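Local atomic coordinates of inositol-1,4,5-trisphosphate 5-phosphatase 1 (PDB entry 1I9Z), a protein that removes the 5-phosphate from soluble and lipid inositol phosphates through its magnesium-dependent catalytic domain, and so controls phosphoinositide levels in membrane trafficking. Residues 210-215 with 257-262. Residues are numbered along the deposited sequence; the frame is centred on the assembly and turned at random.
With 2IP (D-myo-inositol-1,4-bisphosphate), chain C.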
loop_
_atom_site.group_PDB
_atom_site.type_symbol
_atom_site.label_atom_id
_atom_site.label_comp_id
_atom_site.label_asym_id
_atom_site.label_seq_id
_atom_site.Cartn_x
_atom_site.Cartn_y
_atom_site.Cartn_z
ATOM N N TYR A 210 13.545 2.474 -8.330
ATOM C CA TYR A 210 14.899 2.368 -7.797
ATOM C C TYR A 210 15.570 1.164 -8.409
ATOM O O TYR A 210 14.921 0.093 -8.641
ATOM C CB TYR A 210 14.883 2.276 -6.295
ATOM C CG TYR A 210 14.556 3.615 -5.622
ATOM C CD1 TYR A 210 13.240 3.950 -5.287
ATOM C CD2 TYR A 210 15.578 4.514 -5.283
ATOM C CE1 TYR A 210 12.934 5.137 -4.619
ATOM C CE2 TYR A 210 15.275 5.719 -4.642
ATOM C CZ TYR A 210 13.926 6.005 -4.312
ATOM O OH TYR A 210 13.642 7.164 -3.666
ATOM N N ARG A 211 16.882 1.298 -8.619
ATOM C CA ARG A 211 17.651 0.288 -9.396
ATOM C C ARG A 211 18.774 -0.407 -8.610
ATOM O O ARG A 211 19.050 -0.075 -7.427
ATOM C CB ARG A 211 18.275 0.968 -10.633
ATOM C CG ARG A 211 17.282 1.787 -11.514
ATOM C CD ARG A 211 16.114 0.922 -12.018
ATOM N NE ARG A 211 15.141 1.749 -12.742
ATOM C CZ ARG A 211 15.220 2.022 -14.050
ATOM N NH1 ARG A 211 16.226 1.518 -14.771
ATOM N NH2 ARG A 211 14.325 2.858 -14.617
ATOM N N ILE A 212 19.347 -1.457 -9.236
ATOM C CA ILE A 212 20.499 -2.146 -8.590
ATOM C C ILE A 212 21.711 -1.476 -9.254
ATOM O O ILE A 212 21.870 -1.506 -10.492
ATOM C CB ILE A 212 20.466 -3.654 -8.909
ATOM C CG1 ILE A 212 19.227 -4.279 -8.227
ATOM C CG2 ILE A 212 21.762 -4.340 -8.424
ATOM C CD1 ILE A 212 19.031 -5.701 -8.736
ATOM N N SER A 213 22.625 -0.909 -8.432
ATOM C CA SER A 213 23.736 -0.176 -9.003
ATOM C C SER A 213 24.935 -1.030 -9.454
ATOM O O SER A 213 26.089 -0.785 -9.013
ATOM C CB SER A 213 24.209 0.920 -7.979
ATOM O OG SER A 213 23.053 1.565 -7.430
ATOM N N LEU A 214 24.666 -2.022 -10.317
ATOM C CA LEU A 214 25.732 -2.847 -10.918
ATOM C C LEU A 214 25.401 -2.892 -12.431
ATOM O O LEU A 214 24.345 -2.379 -12.837
ATOM C CB LEU A 214 25.793 -4.254 -10.288
ATOM C CG LEU A 214 26.128 -4.342 -8.794
ATOM C CD1 LEU A 214 25.814 -5.780 -8.337
ATOM C CD2 LEU A 214 27.644 -4.022 -8.548
ATOM N N THR A 215 26.289 -3.433 -13.267
ATOM C CA THR A 215 26.032 -3.507 -14.716
ATOM C C THR A 215 25.231 -4.775 -15.034
ATOM O O THR A 215 25.109 -5.712 -14.232
ATOM C CB THR A 215 27.337 -3.619 -15.538
ATOM O OG1 THR A 215 27.999 -4.834 -15.121
ATOM C CG2 THR A 215 28.245 -2.384 -15.305
ATOM N N PHE A 257 12.259 -12.713 -4.059
ATOM C CA PHE A 257 11.950 -12.910 -5.478
ATOM C C PHE A 257 12.931 -12.167 -6.351
ATOM O O PHE A 257 13.509 -11.171 -5.931
ATOM C CB PHE A 257 10.490 -12.457 -5.767
ATOM C CG PHE A 257 10.177 -11.083 -5.289
ATOM C CD1 PHE A 257 10.329 -9.967 -6.138
ATOM C CD2 PHE A 257 9.698 -10.890 -3.985
ATOM C CE1 PHE A 257 9.979 -8.650 -5.665
ATOM C CE2 PHE A 257 9.361 -9.600 -3.501
ATOM C CZ PHE A 257 9.495 -8.480 -4.348
ATOM N N PRO A 258 13.125 -12.616 -7.603
ATOM C CA PRO A 258 14.061 -11.958 -8.507
ATOM C C PRO A 258 13.577 -10.579 -8.970
ATOM O O PRO A 258 12.369 -10.288 -8.849
ATOM C CB PRO A 258 14.150 -12.921 -9.693
ATOM C CG PRO A 258 13.415 -14.232 -9.253
ATOM C CD PRO A 258 12.464 -13.802 -8.223
ATOM N N PRO A 259 14.486 -9.720 -9.444
ATOM C CA PRO A 259 14.224 -8.368 -9.964
ATOM C C PRO A 259 13.052 -8.522 -10.954
ATOM O O PRO A 259 13.026 -9.475 -11.801
ATOM C CB PRO A 259 15.515 -8.056 -10.714
ATOM C CG PRO A 259 16.574 -8.594 -9.688
ATOM C CD PRO A 259 15.945 -9.957 -9.303
ATOM N N THR A 260 12.042 -7.652 -10.774
ATOM C CA THR A 260 10.830 -7.736 -11.539
ATOM C C THR A 260 10.869 -6.964 -12.838
ATOM O O THR A 260 9.877 -6.939 -13.559
ATOM C CB THR A 260 9.674 -7.156 -10.724
ATOM O OG1 THR A 260 10.047 -5.809 -10.252
ATOM C CG2 THR A 260 9.404 -8.047 -9.481
ATOM N N TYR A 261 12.011 -6.341 -13.103
ATOM C CA TYR A 261 12.203 -5.520 -14.223
ATOM C C TYR A 261 13.578 -5.777 -14.766
ATOM O O TYR A 261 14.559 -6.039 -14.050
ATOM C CB TYR A 261 12.121 -4.018 -13.845
ATOM C CG TYR A 261 12.518 -3.049 -14.927
ATOM C CD1 TYR A 261 11.584 -2.640 -15.892
ATOM C CD2 TYR A 261 13.808 -2.450 -14.939
ATOM C CE1 TYR A 261 11.898 -1.629 -16.844
ATOM C CE2 TYR A 261 14.128 -1.455 -15.913
ATOM C CZ TYR A 261 13.169 -1.057 -16.839
ATOM O OH TYR A 261 13.436 -0.068 -17.787
ATOM N N LYS A 262 13.233 -5.633 -16.029
ATOM C CA LYS A 262 13.238 -5.550 -17.426
ATOM C C LYS A 262 13.208 -6.823 -18.196
ATOM O O LYS A 262 14.205 -7.275 -18.565
ATOM C CB LYS A 262 14.229 -4.559 -17.908
ATOM C CG LYS A 262 14.109 -4.507 -19.267
ATOM C CD LYS A 262 12.816 -3.964 -19.598
ATOM C CE LYS A 262 13.242 -2.688 -20.344
ATOM N NZ LYS A 262 12.401 -2.614 -21.614
HETATM C C1 2IP C . 16.504 5.157 -18.749
HETATM C C2 2IP C . 15.268 5.597 -19.575
HETATM C C3 2IP C . 14.518 4.373 -20.201
HETATM C C4 2IP C . 14.122 3.289 -19.164
HETATM C C5 2IP C . 15.424 2.809 -18.484
HETATM C C6 2IP C . 16.178 3.967 -17.767
HETATM O O1 2IP C . 17.856 5.493 -18.911
HETATM O O2 2IP C . 14.329 6.288 -18.797
HETATM O O3 2IP C . 13.337 4.790 -20.819
HETATM O O4 2IP C . 13.460 2.183 -19.860
HETATM O O5 2IP C . 15.135 1.800 -17.516
HETATM O O6 2IP C . 17.327 3.300 -17.261
HETATM P P4 2IP C . 11.950 1.789 -19.655
HETATM O O41 2IP C . 11.740 1.625 -18.104
HETATM O O42 2IP C . 11.664 0.534 -20.349
HETATM O O43 2IP C . 11.210 2.988 -20.273
HETATM P P1 2IP C . 18.798 6.382 -18.148
HETATM O O11 2IP C . 19.407 7.258 -19.257
HETATM O O12 2IP C . 18.273 7.267 -17.044
HETATM O O13 2IP C . 19.911 5.437 -17.680
#
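Arg-211 and Tyr-261 meet in the inositol phosphate pocket of this DNase I-like 5-phosphatase domain, each on a loop: 210-215 precedes helix 216-224, while residues 257-262 belong to the long loop that ends at strand 283-288. CE2 of Tyr-261 sits over one face of the Arg-211 guanidinium, displaced toward its rim, 3.8 Å from NH1; the aromatic ring itself is met obliquely. The first torsion of Tyr-261 (chi1 171°) sets CG opposite the backbone N, and the phenol reaches the ligand with its hydroxyl.

Polar contacts converge on the inositol. Arg-211 NH1 donates to O5 of the ligand at 3.0 Å and, less closely, to O6 at 3.3 Å, while NE bonds the carbonyl O of Asn-209, which is likely to limit the turning of the guanidinium. Tyr-261 OH shares a hydrogen bond with the same O5, though the hydroxyl is modelled too close to the 4-phosphate for its exact position to be trusted. A phenylalanine in its place would probably still cover the guanidinium but leave O5 without its hydroxyl partner. Lys-262 NZ adds a weak bond to O42.

Away from the ligand, the contact is apolar, backed by Val-219 and Ile-223. Here Ile-212 crosses the proline ring nearly at right angles, CD1 lying 3.9 Å from CG of Pro-259.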